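Local coordinates for uncharacterized protein YacP (Bacillus subtilis, PDB 5MQ8) that is an endoribonuclease (Rae1) involved in ribosome-dependent mRNA decay, with a NYN domain of the PIN clan, at residues L4-P16 with R118-T130. Residues are numbered along the deposited sequence; the frame is centred on the assembly and turned at random.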
loop_
_atom_site.group_PDB
_atom_site.type_symbol
_atom_site.label_atom_id
_atom_site.label_comp_id
_atom_site.label_asym_id
_atom_site.label_seq_id
_atom_site.Cartn_x
_atom_site.Cartn_y
_atom_site.Cartn_z
ATOM N N LEU A 4 -21.290 -13.835 -8.391
ATOM C CA LEU A 4 -20.245 -14.808 -8.692
ATOM C C LEU A 4 -20.041 -15.734 -7.501
ATOM O O LEU A 4 -19.738 -15.270 -6.401
ATOM C CB LEU A 4 -18.934 -14.133 -9.107
ATOM C CG LEU A 4 -17.746 -15.071 -9.496
ATOM C CD1 LEU A 4 -18.069 -15.956 -10.704
ATOM C CD2 LEU A 4 -16.526 -14.278 -9.808
ATOM N N LEU A 5 -20.243 -17.041 -7.722
ATOM C CA LEU A 5 -20.069 -18.096 -6.718
ATOM C C LEU A 5 -18.804 -18.817 -7.128
ATOM O O LEU A 5 -18.699 -19.274 -8.263
ATOM C CB LEU A 5 -21.289 -19.050 -6.679
ATOM C CG LEU A 5 -22.666 -18.416 -6.377
ATOM C CD1 LEU A 5 -23.773 -19.467 -6.351
ATOM C CD2 LEU A 5 -22.670 -17.681 -5.050
ATOM N N VAL A 6 -17.803 -18.818 -6.248
ATOM C CA VAL A 6 -16.478 -19.334 -6.558
ATOM C C VAL A 6 -16.160 -20.653 -5.860
ATOM O O VAL A 6 -16.275 -20.751 -4.640
ATOM C CB VAL A 6 -15.372 -18.250 -6.267
ATOM C CG1 VAL A 6 -13.979 -18.737 -6.675
ATOM C CG2 VAL A 6 -15.688 -16.918 -6.949
ATOM N N ASP A 7 -15.698 -21.651 -6.646
ATOM C CA ASP A 7 -15.225 -22.922 -6.113
ATOM C C ASP A 7 -13.772 -22.627 -5.729
ATOM O O ASP A 7 -12.871 -22.674 -6.579
ATOM C CB ASP A 7 -15.326 -24.022 -7.191
ATOM C CG ASP A 7 -14.836 -25.424 -6.826
ATOM O OD1 ASP A 7 -14.174 -25.576 -5.771
ATOM O OD2 ASP A 7 -15.037 -26.351 -7.645
ATOM N N GLY A 8 -13.595 -22.245 -4.466
ATOM C CA GLY A 8 -12.329 -21.840 -3.875
ATOM C C GLY A 8 -11.172 -22.803 -4.050
ATOM O O GLY A 8 -10.096 -22.395 -4.498
ATOM N N TYR A 9 -11.379 -24.079 -3.684
ATOM C CA TYR A 9 -10.346 -25.122 -3.813
ATOM C C TYR A 9 -9.920 -25.310 -5.274
ATOM O O TYR A 9 -8.729 -25.449 -5.543
ATOM C CB TYR A 9 -10.811 -26.466 -3.199
ATOM C CG TYR A 9 -9.764 -27.554 -3.307
ATOM C CD1 TYR A 9 -8.605 -27.513 -2.532
ATOM C CD2 TYR A 9 -9.887 -28.579 -4.242
ATOM C CE1 TYR A 9 -7.617 -28.495 -2.649
ATOM C CE2 TYR A 9 -8.899 -29.560 -4.378
ATOM C CZ TYR A 9 -7.775 -29.521 -3.566
ATOM O OH TYR A 9 -6.814 -30.497 -3.673
ATOM N N ASN A 10 -10.884 -25.296 -6.203
ATOM C CA ASN A 10 -10.601 -25.436 -7.623
ATOM C C ASN A 10 -9.696 -24.327 -8.147
ATOM O O ASN A 10 -8.796 -24.624 -8.938
ATOM C CB ASN A 10 -11.879 -25.513 -8.444
ATOM C CG ASN A 10 -11.643 -25.896 -9.884
ATOM O OD1 ASN A 10 -11.770 -25.077 -10.800
ATOM N ND2 ASN A 10 -11.274 -27.150 -10.107
ATOM N N MET A 11 -9.930 -23.054 -7.713
ATOM C CA MET A 11 -9.107 -21.905 -8.130
ATOM C C MET A 11 -7.702 -22.096 -7.640
ATOM O O MET A 11 -6.762 -21.919 -8.411
ATOM C CB MET A 11 -9.672 -20.552 -7.624
ATOM C CG MET A 11 -11.044 -20.194 -8.165
ATOM S SD MET A 11 -11.252 -20.271 -9.968
ATOM C CE MET A 11 -12.272 -21.721 -10.121
ATOM N N ILE A 12 -7.562 -22.484 -6.368
ATOM C CA ILE A 12 -6.286 -22.730 -5.695
ATOM C C ILE A 12 -5.415 -23.719 -6.491
ATOM O O ILE A 12 -4.264 -23.411 -6.764
ATOM C CB ILE A 12 -6.496 -23.147 -4.214
ATOM C CG1 ILE A 12 -6.900 -21.928 -3.353
ATOM C CG2 ILE A 12 -5.237 -23.836 -3.643
ATOM C CD1 ILE A 12 -7.334 -22.237 -1.889
ATOM N N GLY A 13 -5.994 -24.846 -6.893
ATOM C CA GLY A 13 -5.300 -25.874 -7.658
ATOM C C GLY A 13 -5.009 -25.530 -9.108
ATOM O O GLY A 13 -4.128 -26.149 -9.709
ATOM N N ALA A 14 -5.736 -24.544 -9.688
ATOM C CA ALA A 14 -5.586 -24.181 -11.097
ATOM C C ALA A 14 -4.751 -22.911 -11.367
ATOM O O ALA A 14 -4.261 -22.752 -12.477
ATOM C CB ALA A 14 -6.957 -24.053 -11.739
ATOM N N TRP A 15 -4.631 -21.994 -10.385
ATOM C CA TRP A 15 -3.901 -20.741 -10.578
ATOM C C TRP A 15 -2.432 -20.923 -10.187
ATOM O O TRP A 15 -2.160 -21.399 -9.072
ATOM C CB TRP A 15 -4.568 -19.584 -9.808
ATOM C CG TRP A 15 -5.974 -19.234 -10.244
ATOM C CD1 TRP A 15 -6.731 -19.870 -11.184
ATOM C CD2 TRP A 15 -6.783 -18.164 -9.737
ATOM N NE1 TRP A 15 -7.959 -19.259 -11.296
ATOM C CE2 TRP A 15 -8.013 -18.202 -10.428
ATOM C CE3 TRP A 15 -6.562 -17.128 -8.813
ATOM C CZ2 TRP A 15 -9.039 -17.278 -10.184
ATOM C CZ3 TRP A 15 -7.582 -16.214 -8.573
ATOM C CH2 TRP A 15 -8.801 -16.297 -9.253
ATOM N N PRO A 16 -1.478 -20.575 -11.097
ATOM C CA PRO A 16 -0.041 -20.786 -10.801
ATOM C C PRO A 16 0.475 -20.140 -9.523
ATOM O O PRO A 16 1.227 -20.787 -8.797
ATOM C CB PRO A 16 0.675 -20.244 -12.048
ATOM C CG PRO A 16 -0.334 -20.355 -13.141
ATOM C CD PRO A 16 -1.668 -20.053 -12.470
ATOM N N ARG A 118 -21.421 -21.169 -16.251
ATOM C CA ARG A 118 -20.132 -21.699 -15.847
ATOM C C ARG A 118 -19.006 -20.816 -16.341
ATOM O O ARG A 118 -18.942 -20.486 -17.528
ATOM C CB ARG A 118 -19.984 -23.151 -16.338
ATOM C CG ARG A 118 -18.569 -23.680 -16.332
ATOM C CD ARG A 118 -18.516 -25.147 -16.656
ATOM N NE ARG A 118 -17.460 -25.737 -15.855
ATOM C CZ ARG A 118 -17.588 -26.803 -15.082
ATOM N NH1 ARG A 118 -18.715 -27.500 -15.080
ATOM N NH2 ARG A 118 -16.572 -27.217 -14.350
ATOM N N LYS A 119 -18.110 -20.447 -15.417
ATOM C CA LYS A 119 -16.918 -19.660 -15.692
ATOM C C LYS A 119 -15.732 -20.536 -15.312
ATOM O O LYS A 119 -15.694 -21.088 -14.206
ATOM C CB LYS A 119 -16.950 -18.346 -14.876
ATOM C CG LYS A 119 -15.863 -17.360 -15.246
ATOM C CD LYS A 119 -15.838 -16.136 -14.314
ATOM C CE LYS A 119 -16.665 -14.966 -14.804
ATOM N NZ LYS A 119 -18.123 -15.199 -14.693
ATOM N N SER A 120 -14.800 -20.729 -16.235
ATOM C CA SER A 120 -13.639 -21.568 -15.956
ATOM C C SER A 120 -12.630 -20.879 -15.034
ATOM O O SER A 120 -12.629 -19.651 -14.901
ATOM C CB SER A 120 -12.958 -22.002 -17.253
ATOM O OG SER A 120 -12.365 -20.892 -17.897
ATOM N N ALA A 121 -11.755 -21.685 -14.425
ATOM C CA ALA A 121 -10.688 -21.223 -13.550
ATOM C C ALA A 121 -9.749 -20.253 -14.282
ATOM O O ALA A 121 -9.354 -19.237 -13.709
ATOM C CB ALA A 121 -9.907 -22.409 -13.020
ATOM N N ARG A 122 -9.428 -20.568 -15.560
ATOM C CA ARG A 122 -8.572 -19.799 -16.460
ATOM C C ARG A 122 -9.208 -18.442 -16.766
ATOM O O ARG A 122 -8.508 -17.428 -16.740
ATOM C CB ARG A 122 -8.347 -20.599 -17.763
ATOM C CG ARG A 122 -7.071 -20.221 -18.514
ATOM C CD ARG A 122 -6.778 -21.121 -19.713
ATOM N NE ARG A 122 -6.262 -22.437 -19.327
ATOM C CZ ARG A 122 -4.980 -22.722 -19.108
ATOM N NH1 ARG A 122 -4.617 -23.949 -18.758
ATOM N NH2 ARG A 122 -4.048 -21.788 -19.263
ATOM N N GLU A 123 -10.533 -18.426 -17.045
ATOM C CA GLU A 123 -11.290 -17.213 -17.339
ATOM C C GLU A 123 -11.299 -16.285 -16.143
ATOM O O GLU A 123 -11.056 -15.089 -16.321
ATOM C CB GLU A 123 -12.734 -17.541 -17.731
ATOM C CG GLU A 123 -12.931 -17.878 -19.197
ATOM C CD GLU A 123 -14.130 -18.757 -19.503
ATOM O OE1 GLU A 123 -15.215 -18.537 -18.916
ATOM O OE2 GLU A 123 -13.979 -19.669 -20.345
ATOM N N LEU A 124 -11.581 -16.820 -14.922
ATOM C CA LEU A 124 -11.598 -15.985 -13.724
ATOM C C LEU A 124 -10.215 -15.393 -13.476
ATOM O O LEU A 124 -10.119 -14.190 -13.239
ATOM C CB LEU A 124 -12.161 -16.707 -12.479
ATOM C CG LEU A 124 -12.315 -15.833 -11.202
ATOM C CD1 LEU A 124 -13.232 -14.637 -11.427
ATOM C CD2 LEU A 124 -12.764 -16.659 -10.007
ATOM N N LEU A 125 -9.150 -16.213 -13.612
ATOM C CA LEU A 125 -7.759 -15.768 -13.455
ATOM C C LEU A 125 -7.419 -14.596 -14.404
ATOM O O LEU A 125 -6.857 -13.601 -13.952
ATOM C CB LEU A 125 -6.773 -16.938 -13.644
ATOM C CG LEU A 125 -5.249 -16.608 -13.583
ATOM C CD1 LEU A 125 -4.819 -16.096 -12.191
ATOM C CD2 LEU A 125 -4.422 -17.819 -13.971
ATOM N N ARG A 126 -7.789 -14.716 -15.705
ATOM C CA ARG A 126 -7.565 -13.700 -16.754
ATOM C C ARG A 126 -8.253 -12.371 -16.379
ATOM O O ARG A 126 -7.648 -11.313 -16.504
ATOM C CB ARG A 126 -8.054 -14.224 -18.127
ATOM C CG ARG A 126 -7.840 -13.261 -19.297
ATOM C CD ARG A 126 -8.653 -13.646 -20.522
ATOM N NE ARG A 126 -8.930 -12.481 -21.367
ATOM C CZ ARG A 126 -9.527 -12.529 -22.556
ATOM N NH1 ARG A 126 -9.913 -13.692 -23.067
ATOM N NH2 ARG A 126 -9.735 -11.414 -23.246
ATOM N N GLU A 127 -9.489 -12.450 -15.878
ATOM C CA GLU A 127 -10.293 -11.328 -15.394
ATOM C C GLU A 127 -9.631 -10.692 -14.165
ATOM O O GLU A 127 -9.453 -9.475 -14.132
ATOM C CB GLU A 127 -11.704 -11.798 -15.049
ATOM C CG GLU A 127 -12.544 -12.070 -16.283
ATOM C CD GLU A 127 -13.998 -12.428 -16.061
ATOM O OE1 GLU A 127 -14.489 -12.322 -14.912
ATOM O OE2 GLU A 127 -14.664 -12.775 -17.063
ATOM N N VAL A 128 -9.208 -11.527 -13.191
ATOM C CA VAL A 128 -8.515 -11.075 -11.982
ATOM C C VAL A 128 -7.201 -10.352 -12.331
ATOM O O VAL A 128 -6.946 -9.280 -11.790
ATOM C CB VAL A 128 -8.331 -12.235 -10.949
ATOM C CG1 VAL A 128 -7.265 -11.916 -9.911
ATOM C CG2 VAL A 128 -9.656 -12.585 -10.270
ATOM N N GLU A 129 -6.382 -10.923 -13.240
ATOM C CA GLU A 129 -5.109 -10.321 -13.638
ATOM C C GLU A 129 -5.272 -8.951 -14.301
ATOM O O GLU A 129 -4.492 -8.042 -14.004
ATOM C CB GLU A 129 -4.274 -11.275 -14.502
ATOM C CG GLU A 129 -3.654 -12.390 -13.672
ATOM C CD GLU A 129 -2.895 -13.479 -14.410
ATOM O OE1 GLU A 129 -3.178 -13.703 -15.610
ATOM O OE2 GLU A 129 -2.046 -14.142 -13.771
ATOM N N THR A 130 -6.314 -8.791 -15.138
ATOM C CA THR A 130 -6.649 -7.532 -15.835
ATOM C C THR A 130 -7.097 -6.473 -14.813
ATOM O O THR A 130 -6.615 -5.344 -14.875
ATOM C CB THR A 130 -7.726 -7.790 -16.935
ATOM O OG1 THR A 130 -7.224 -8.674 -17.919
ATOM C CG2 THR A 130 -8.257 -6.538 -17.577
#
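W15 lies against the first turns of helix 121-145. W15 NE1 donates to A121 O at 2.8 Å. The N-H...O angle is 141°, and the donor sits above the carbonyl plane. L125 N reaches the same oxygen from the opposite face of that plane, so A121 O carries both an indole bond and its helix bond. L125 CB makes a CH-pi contact over the five-membered ring of W15, 3.7 Å from its centroid. M11 CB lies over the other face. L124 CG meets the indole edge at W15 CZ2, 3.7 Å away and in the ring plane. L124 chi1 is near 180° (-175°), which carries its CG to that edge; its CD1 meets L4 CD2 tip to tip. The bent M11 side chain brings M11 SD to 3.9 Å from L124 CD2 and CE against A121. A14 CB touches A121 CB at 3.6 Å.

Further out, S120 and E123 form a capping box at the start of helix 121-145. S103 N bonds N10 OD1, and S103 OG bonds A121 N. Strand 98-101 separates strands 3-7 and 117-119 in the parallel sheet. The contact packs helix 8-14, W15 and L4 against helix 121-145. The bent bond pins the indole N-H corner, while apolar side chains hold its faces and edge.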